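Local coordinates for protein metal-dependent phosphohydrolase, HDOD domain-containing (Geobacter sulfurreducens, PDB 3HC1) that is of unknown function but binds two iron ions in an HDOD domain and may act as a metal-dependent phosphohydrolase, at residues A[143-155]-A[204-218]. Numbering follows the deposited sequence.
With FE (Fe (III) ion), chain B; FE (Fe (III) ion), chain C.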
# COMPACT_ATOMS: atom_id res chain seq x y z
N VAL A 143 6.76 -2.44 -9.72
CA VAL A 143 5.78 -3.30 -9.08
C VAL A 143 6.11 -3.54 -7.59
O VAL A 143 5.21 -3.67 -6.78
CB VAL A 143 5.47 -4.61 -9.90
CG1 VAL A 143 4.43 -5.47 -9.17
CG2 VAL A 143 4.92 -4.23 -11.30
N ASN A 144 7.40 -3.58 -7.23
CA ASN A 144 7.84 -3.74 -5.83
C ASN A 144 7.38 -2.56 -4.95
O ASN A 144 6.99 -2.75 -3.80
CB ASN A 144 9.36 -3.80 -5.70
CG ASN A 144 9.96 -5.00 -6.37
OD1 ASN A 144 9.50 -5.45 -7.40
ND2 ASN A 144 11.02 -5.49 -5.80
N VAL A 145 7.34 -1.39 -5.56
CA VAL A 145 6.85 -0.20 -4.86
C VAL A 145 5.34 -0.27 -4.74
O VAL A 145 4.77 0.13 -3.74
CB VAL A 145 7.25 1.11 -5.59
CG1 VAL A 145 6.86 2.33 -4.79
CG2 VAL A 145 8.74 1.15 -5.87
N TYR A 146 4.69 -0.70 -5.80
CA TYR A 146 3.25 -0.89 -5.77
C TYR A 146 2.83 -1.84 -4.61
O TYR A 146 1.93 -1.52 -3.83
CB TYR A 146 2.74 -1.46 -7.10
CG TYR A 146 1.23 -1.67 -7.12
CD1 TYR A 146 0.68 -2.87 -6.71
CD2 TYR A 146 0.37 -0.69 -7.58
CE1 TYR A 146 -0.66 -3.10 -6.72
CE2 TYR A 146 -1.04 -0.93 -7.61
CZ TYR A 146 -1.52 -2.12 -7.16
OH TYR A 146 -2.86 -2.39 -7.19
N VAL A 147 3.48 -2.98 -4.53
CA VAL A 147 3.14 -4.00 -3.53
C VAL A 147 3.42 -3.45 -2.11
O VAL A 147 2.56 -3.57 -1.27
CB VAL A 147 3.89 -5.33 -3.80
CG1 VAL A 147 3.87 -6.24 -2.57
CG2 VAL A 147 3.29 -6.07 -5.02
N ALA A 148 4.58 -2.79 -1.87
CA ALA A 148 4.88 -2.15 -0.57
C ALA A 148 3.78 -1.15 -0.19
O ALA A 148 3.35 -1.10 0.97
CB ALA A 148 6.26 -1.50 -0.54
N GLY A 149 3.32 -0.39 -1.18
CA GLY A 149 2.27 0.62 -0.99
C GLY A 149 0.93 0.06 -0.59
O GLY A 149 0.28 0.50 0.38
N LEU A 150 0.49 -0.96 -1.33
CA LEU A 150 -0.80 -1.59 -1.04
C LEU A 150 -0.80 -2.24 0.35
O LEU A 150 -1.87 -2.37 0.95
CB LEU A 150 -1.12 -2.63 -2.11
CG LEU A 150 -2.56 -3.15 -2.20
CD1 LEU A 150 -3.61 -2.07 -2.15
CD2 LEU A 150 -2.71 -3.95 -3.51
N LEU A 151 0.38 -2.65 0.86
CA LEU A 151 0.45 -3.32 2.14
C LEU A 151 0.80 -2.38 3.30
O LEU A 151 0.90 -2.84 4.45
CB LEU A 151 1.52 -4.44 2.13
CG LEU A 151 1.18 -5.60 1.17
CD1 LEU A 151 2.38 -6.52 1.05
CD2 LEU A 151 -0.04 -6.33 1.76
N HIS A 152 1.05 -1.10 3.01
CA HIS A 152 1.63 -0.19 4.03
C HIS A 152 0.85 -0.08 5.36
O HIS A 152 1.42 -0.02 6.44
CB HIS A 152 1.99 1.18 3.45
CG HIS A 152 0.83 2.14 3.40
ND1 HIS A 152 -0.17 2.02 2.47
CD2 HIS A 152 0.51 3.23 4.15
CE1 HIS A 152 -1.08 2.96 2.67
NE2 HIS A 152 -0.68 3.72 3.66
N ASP A 153 -0.48 -0.03 5.23
CA ASP A 153 -1.39 0.05 6.33
C ASP A 153 -2.03 -1.28 6.71
O ASP A 153 -3.11 -1.29 7.35
CB ASP A 153 -2.46 1.10 6.00
CG ASP A 153 -2.00 2.51 6.36
OD1 ASP A 153 -1.00 2.62 7.11
OD2 ASP A 153 -2.61 3.49 5.86
N VAL A 154 -1.39 -2.40 6.37
CA VAL A 154 -1.96 -3.71 6.72
C VAL A 154 -2.16 -3.84 8.26
O VAL A 154 -3.06 -4.51 8.71
CB VAL A 154 -1.10 -4.87 6.14
CG1 VAL A 154 0.27 -4.97 6.86
CG2 VAL A 154 -1.82 -6.13 6.21
N GLY A 155 -1.37 -3.12 9.05
CA GLY A 155 -1.59 -3.05 10.49
C GLY A 155 -2.90 -2.44 10.95
O GLY A 155 -3.42 -2.86 11.99
N TRP A 204 4.14 -13.31 8.30
CA TRP A 204 3.82 -13.83 6.99
C TRP A 204 5.02 -14.15 6.11
O TRP A 204 4.84 -14.51 4.97
CB TRP A 204 2.94 -12.85 6.20
CG TRP A 204 1.55 -12.68 6.73
CD1 TRP A 204 0.88 -13.49 7.59
CD2 TRP A 204 0.65 -11.62 6.39
NE1 TRP A 204 -0.39 -12.99 7.82
CE2 TRP A 204 -0.55 -11.84 7.11
CE3 TRP A 204 0.76 -10.49 5.58
CZ2 TRP A 204 -1.64 -10.99 6.99
CZ3 TRP A 204 -0.34 -9.63 5.47
CH2 TRP A 204 -1.51 -9.88 6.18
N SER A 205 6.21 -13.91 6.61
CA SER A 205 7.47 -14.11 5.89
C SER A 205 7.66 -13.22 4.70
O SER A 205 8.36 -13.60 3.76
CB SER A 205 7.64 -15.57 5.52
OG SER A 205 7.65 -16.29 6.73
N LEU A 206 7.09 -12.03 4.73
CA LEU A 206 7.33 -11.07 3.66
C LEU A 206 8.76 -10.49 3.75
O LEU A 206 9.28 -10.34 4.83
CB LEU A 206 6.32 -9.96 3.66
CG LEU A 206 4.86 -10.37 3.55
CD1 LEU A 206 4.02 -9.07 3.69
CD2 LEU A 206 4.65 -11.04 2.25
N ASN A 207 9.37 -10.19 2.61
CA ASN A 207 10.72 -9.61 2.59
C ASN A 207 10.79 -8.34 3.43
O ASN A 207 9.85 -7.59 3.49
CB ASN A 207 11.16 -9.27 1.19
CG ASN A 207 11.39 -10.49 0.31
OD1 ASN A 207 11.66 -11.61 0.79
ND2 ASN A 207 11.32 -10.26 -0.99
N GLU A 208 11.96 -8.10 4.00
CA GLU A 208 12.13 -6.93 4.85
C GLU A 208 11.99 -5.61 4.13
O GLU A 208 11.73 -4.62 4.80
CB GLU A 208 13.43 -7.03 5.68
CG GLU A 208 13.26 -8.09 6.75
CD GLU A 208 14.41 -8.28 7.71
OE1 GLU A 208 15.61 -8.05 7.35
OE2 GLU A 208 14.06 -8.74 8.83
N PHE A 209 12.12 -5.56 2.80
CA PHE A 209 11.90 -4.26 2.13
C PHE A 209 10.44 -3.84 2.33
O PHE A 209 10.15 -2.66 2.47
CB PHE A 209 12.33 -4.21 0.66
CG PHE A 209 11.33 -4.70 -0.33
CD1 PHE A 209 10.35 -3.84 -0.81
CD2 PHE A 209 11.40 -6.01 -0.82
CE1 PHE A 209 9.44 -4.27 -1.78
CE2 PHE A 209 10.44 -6.47 -1.78
CZ PHE A 209 9.47 -5.59 -2.25
N ILE A 210 9.54 -4.82 2.40
CA ILE A 210 8.10 -4.56 2.63
C ILE A 210 7.90 -4.31 4.11
O ILE A 210 7.24 -3.34 4.49
CB ILE A 210 7.21 -5.76 2.15
CG1 ILE A 210 7.31 -5.91 0.63
CG2 ILE A 210 5.73 -5.57 2.56
CD1 ILE A 210 6.93 -7.30 0.07
N CYS A 211 8.43 -5.19 4.96
CA CYS A 211 8.33 -5.02 6.42
C CYS A 211 8.77 -3.65 6.84
O CYS A 211 8.08 -2.97 7.61
CB CYS A 211 9.15 -6.09 7.13
SG CYS A 211 8.48 -7.76 6.93
N ASP A 212 9.92 -3.21 6.34
CA ASP A 212 10.41 -1.89 6.75
C ASP A 212 9.52 -0.73 6.21
O ASP A 212 9.42 0.30 6.81
CB ASP A 212 11.82 -1.71 6.23
CG ASP A 212 12.84 -2.64 6.89
OD1 ASP A 212 12.50 -3.45 7.81
OD2 ASP A 212 14.01 -2.60 6.43
N THR A 213 8.90 -0.91 5.06
CA THR A 213 8.06 0.11 4.50
C THR A 213 6.87 0.31 5.46
O THR A 213 6.59 1.44 5.83
CB THR A 213 7.53 -0.24 3.12
OG1 THR A 213 8.60 -0.29 2.17
CG2 THR A 213 6.47 0.80 2.68
N ILE A 214 6.30 -0.81 5.94
CA ILE A 214 5.17 -0.83 6.92
C ILE A 214 5.60 -0.16 8.25
O ILE A 214 4.90 0.67 8.76
CB ILE A 214 4.66 -2.26 7.13
CG1 ILE A 214 4.12 -2.87 5.83
CG2 ILE A 214 3.54 -2.34 8.20
CD1 ILE A 214 3.95 -4.43 5.95
N LEU A 215 6.84 -0.41 8.69
CA LEU A 215 7.35 0.14 9.94
C LEU A 215 7.64 1.64 9.91
O LEU A 215 7.42 2.36 10.91
CB LEU A 215 8.65 -0.60 10.35
CG LEU A 215 9.33 -0.21 11.68
CD1 LEU A 215 8.37 -0.34 12.87
CD2 LEU A 215 10.61 -1.05 11.92
N TYR A 216 8.14 2.13 8.78
CA TYR A 216 8.73 3.47 8.70
C TYR A 216 7.95 4.47 7.87
O TYR A 216 8.40 5.62 7.72
CB TYR A 216 10.15 3.38 8.15
CG TYR A 216 11.15 2.57 8.95
CD1 TYR A 216 11.50 2.92 10.26
CD2 TYR A 216 11.82 1.51 8.36
CE1 TYR A 216 12.47 2.16 10.98
CE2 TYR A 216 12.79 0.76 9.05
CZ TYR A 216 13.09 1.08 10.35
OH TYR A 216 14.05 0.33 10.95
N HIS A 217 6.80 4.06 7.34
CA HIS A 217 6.08 4.88 6.37
C HIS A 217 5.56 6.20 6.88
O HIS A 217 5.26 7.06 6.06
CB HIS A 217 5.00 4.11 5.65
CG HIS A 217 3.78 3.81 6.48
ND1 HIS A 217 3.59 2.61 7.13
CD2 HIS A 217 2.65 4.53 6.66
CE1 HIS A 217 2.42 2.62 7.73
NE2 HIS A 217 1.87 3.81 7.54
N HIS A 218 5.46 6.37 8.21
CA HIS A 218 5.09 7.68 8.80
C HIS A 218 6.28 8.54 9.18
O HIS A 218 6.09 9.66 9.61
CB HIS A 218 4.11 7.51 10.00
CG HIS A 218 2.74 7.08 9.59
ND1 HIS A 218 1.83 7.95 9.03
CD2 HIS A 218 2.11 5.87 9.64
CE1 HIS A 218 0.73 7.29 8.70
NE2 HIS A 218 0.85 6.03 9.08
FE FE B . -0.18 4.41 8.01
FE FE C . -1.64 5.24 5.15
O HOH W 1 -0.09 5.38 6.39
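His152 carries CG between the backbone N and the carbonyl carbon (chi1 84°), and His217 takes the same position, a rotation that turns their rings to meet beside the two iron ions. The pair is T-shaped: the ring planes stand 86° apart, and CD2 of His152 points at the face of His217, 3.5 Å from its CD2. The His152 ring is fixed by ND1, which donates to Gly149 O in its ring plane (2.6 Å), leaving NE2 to bind one iron. His217 is held at ND1 by a weak bond to Ile214 O, while NE2 binds the other iron. Asp153 joins the two ions, OD1 at 2.2 Å from the iron of His217 and His218, OD2 at 2.1 Å from the iron of His152; a water also bridges them. Adjacent His152 and Asp153 match the HD-domain signature, and His122, His193, Asp238 and Glu249 complete the site.

Away from the metals the contact is largely apolar. Leu151 CD1 lies 3.8 Å from Ile210 CG2 and also meets Leu206 CD1 tip to tip, while Val154 CG1 meets Ile214 CD1 and Val154 CG2 meets Trp204 CH2. Thr213 OG1 donates to Phe209 O, and its CB, OG1 and CG2 all face Ala148 CB, with CG2 at 4.0 Å; a glycine here would probably open a gap over that methyl and leave Phe209 O without this donor. Phe209 brings its ring edge to Asn144 O, CE1 at 3.5 Å. Helices 143-150 and 208-216 cross at -46° with axes 9.3 Å apart; helix 229-243 packs against Ala148, His152 and Phe209, helix 116-136 touches His152, and helix 82-108 covers Val147.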